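Local coordinates for ATP/GTP-binding site-containing protein A (Brucella abortus, PDB 6NTR) that acts in the periplasm to maintain cell envelope integrity, at residues 175-181 / 234-240. Numbering follows the deposited sequence.
Sequences ETKVMGK and KLVKLDI
Met179, a selenomethionine with chi1 m and chi2 t, lies over two leucines of strand 234-240: its CG is 3.7 Å from Leu235 CD2 and its CE 3.4 Å from Leu238 CD2. Helix 175-179 runs nearly parallel to the strand, at 21° with axes 7.1 Å apart; the CA atoms of Glu175 and Leu235 are 5.5 Å apart, those of Met179 and Leu238 5.2 Å. Only two residues lie between those leucines, yet both point toward the helix, because Val236 and Lys237 form a classic beta bulge opposite Ile11 of strand 8-19. Val178 rests on the bulge backbone. At one end, the Glu175 side chain (chi1 m, chi2 t) accepts a hydrogen bond from Leu235 N to OE2 (2.6 Å), while its OE1 meets Arg220 in a salt bridge. Further along, one water donates to Val178 O (3.0 Å) and Leu238 O (2.5 Å). Gly180 leaves the helix with positive phi (101°). The arrangement exemplifies a short helix packed on a bulged strand of an antiparallel sheet, in the beta-barrel-like fold of this EipB-like protein.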
loop_
_atom_site.group_PDB
_atom_site.type_symbol
_atom_site.label_atom_id
_atom_site.label_comp_id
_atom_site.label_asym_id
_atom_site.label_seq_id
_atom_site.Cartn_x
_atom_site.Cartn_y
_atom_site.Cartn_z
ATOM N N GLU A 175 -5.624 16.852 -8.581
ATOM C CA GLU A 175 -5.278 15.511 -8.984
ATOM C C GLU A 175 -5.945 15.105 -10.288
ATOM O O GLU A 175 -5.337 14.453 -11.121
ATOM C CB GLU A 175 -5.608 14.524 -7.878
ATOM C CG GLU A 175 -4.683 14.616 -6.685
ATOM C CD GLU A 175 -4.912 13.502 -5.697
ATOM O OE1 GLU A 175 -6.072 13.201 -5.419
ATOM O OE2 GLU A 175 -3.947 12.912 -5.207
ATOM N N THR A 176 -7.196 15.489 -10.470
ATOM C CA THR A 176 -7.919 15.128 -11.675
ATOM C C THR A 176 -7.331 15.688 -12.958
ATOM O O THR A 176 -7.321 15.007 -13.968
ATOM C CB THR A 176 -9.392 15.560 -11.633
ATOM O OG1 THR A 176 -9.470 16.970 -11.422
ATOM C CG2 THR A 176 -10.130 14.831 -10.550
ATOM N N LYS A 177 -6.849 16.922 -12.928
ATOM C CA LYS A 177 -6.330 17.512 -14.145
ATOM C C LYS A 177 -5.169 16.718 -14.718
ATOM O O LYS A 177 -5.082 16.553 -15.921
ATOM C CB LYS A 177 -5.989 19.000 -13.979
ATOM C CG LYS A 177 -5.273 19.391 -12.704
ATOM C CD LYS A 177 -5.100 20.900 -12.629
ATOM C CE LYS A 177 -4.140 21.296 -11.520
ATOM N NZ LYS A 177 -3.595 22.673 -11.671
ATOM N N VAL A 178 -4.336 16.207 -13.831
ATOM C CA VAL A 178 -3.168 15.418 -14.168
ATOM C C VAL A 178 -3.490 14.103 -14.889
ATOM O O VAL A 178 -2.775 13.694 -15.790
ATOM C CB VAL A 178 -2.359 15.187 -12.864
ATOM C CG1 VAL A 178 -1.530 13.915 -12.854
ATOM C CG2 VAL A 178 -1.510 16.399 -12.558
HETATM N N MSE A 179 -4.555 13.447 -14.465
HETATM C CA MSE A 179 -4.949 12.144 -14.965
HETATM C C MSE A 179 -5.387 11.967 -16.392
HETATM O O MSE A 179 -4.937 10.980 -17.003
HETATM C CB MSE A 179 -6.110 11.676 -14.115
HETATM C CG MSE A 179 -5.649 11.375 -12.706
HETATM SE SE MSE A 179 -7.011 10.242 -11.893
HETATM C CE MSE A 179 -7.463 9.140 -13.443
ATOM N N GLY A 180 -6.206 12.841 -16.958
ATOM C CA GLY A 180 -6.616 12.617 -18.334
ATOM C C GLY A 180 -7.994 12.025 -18.565
ATOM O O GLY A 180 -8.981 12.495 -18.029
ATOM N N LYS A 181 -8.054 10.987 -19.388
ATOM C CA LYS A 181 -9.322 10.371 -19.749
ATOM C C LYS A 181 -10.128 9.829 -18.572
ATOM O O LYS A 181 -11.350 9.933 -18.574
ATOM C CB LYS A 181 -9.133 9.315 -20.843
ATOM C CG LYS A 181 -8.322 8.100 -20.443
ATOM C CD LYS A 181 -8.539 6.968 -21.430
ATOM C CE LYS A 181 -7.473 5.901 -21.302
ATOM N NZ LYS A 181 -8.007 4.549 -21.610
ATOM N N LYS A 234 -0.348 13.200 -2.773
ATOM C CA LYS A 234 -1.172 13.729 -3.837
ATOM C C LYS A 234 -0.621 13.327 -5.197
ATOM O O LYS A 234 0.537 13.538 -5.478
ATOM C CB LYS A 234 -1.277 15.248 -3.732
ATOM C CG LYS A 234 -1.948 15.761 -2.475
ATOM C CD LYS A 234 -3.399 15.343 -2.427
ATOM C CE LYS A 234 -4.209 16.241 -1.523
ATOM N NZ LYS A 234 -5.028 17.157 -2.343
ATOM N N LEU A 235 -1.468 12.749 -6.034
ATOM C CA LEU A 235 -1.055 12.325 -7.345
ATOM C C LEU A 235 -0.671 13.529 -8.157
ATOM O O LEU A 235 -1.410 14.489 -8.236
ATOM C CB LEU A 235 -2.185 11.578 -8.035
ATOM C CG LEU A 235 -1.864 10.716 -9.246
ATOM C CD1 LEU A 235 -1.445 9.324 -8.836
ATOM C CD2 LEU A 235 -3.067 10.639 -10.145
ATOM N N VAL A 236 0.493 13.460 -8.785
ATOM C CA VAL A 236 0.978 14.565 -9.602
ATOM C C VAL A 236 1.231 14.169 -11.047
ATOM O O VAL A 236 1.513 15.052 -11.867
ATOM C CB VAL A 236 2.245 15.213 -9.002
ATOM C CG1 VAL A 236 1.953 15.719 -7.611
ATOM C CG2 VAL A 236 3.426 14.255 -9.011
ATOM N N LYS A 237 1.129 12.893 -11.401
ATOM C CA LYS A 237 1.302 12.486 -12.787
ATOM C C LYS A 237 0.800 11.065 -12.952
ATOM O O LYS A 237 1.090 10.199 -12.119
ATOM C CB LYS A 237 2.767 12.578 -13.198
ATOM C CG LYS A 237 3.048 12.353 -14.671
ATOM C CD LYS A 237 4.534 12.578 -14.958
ATOM C CE LYS A 237 4.849 12.422 -16.424
ATOM N NZ LYS A 237 4.506 11.047 -16.872
ATOM N N LEU A 238 0.064 10.804 -14.024
ATOM C CA LEU A 238 -0.557 9.505 -14.226
ATOM C C LEU A 238 -0.341 9.078 -15.663
ATOM O O LEU A 238 -0.712 9.805 -16.594
ATOM C CB LEU A 238 -2.046 9.551 -13.896
ATOM C CG LEU A 238 -2.738 8.236 -14.183
ATOM C CD1 LEU A 238 -2.288 7.229 -13.155
ATOM C CD2 LEU A 238 -4.236 8.421 -14.163
ATOM N N ASP A 239 0.259 7.906 -15.837
ATOM C CA ASP A 239 0.551 7.362 -17.153
ATOM C C ASP A 239 -0.225 6.069 -17.318
ATOM O O ASP A 239 -0.038 5.124 -16.545
ATOM C CB ASP A 239 2.048 7.145 -17.341
ATOM C CG ASP A 239 2.779 8.440 -17.561
ATOM O OD1 ASP A 239 2.289 9.253 -18.379
ATOM O OD2 ASP A 239 3.833 8.644 -16.920
ATOM N N ILE A 240 -1.099 6.045 -18.316
ATOM C CA ILE A 240 -1.983 4.922 -18.577
ATOM C C ILE A 240 -1.371 4.081 -19.684
ATOM O O ILE A 240 -1.180 4.568 -20.804
ATOM C CB ILE A 240 -3.383 5.397 -18.978
ATOM C CG1 ILE A 240 -3.956 6.346 -17.930
ATOM C CG2 ILE A 240 -4.288 4.208 -19.180
ATOM C CD1 ILE A 240 -3.972 7.789 -18.374
HETATM O O HOH W 1 -0.345 12.226 -16.756
#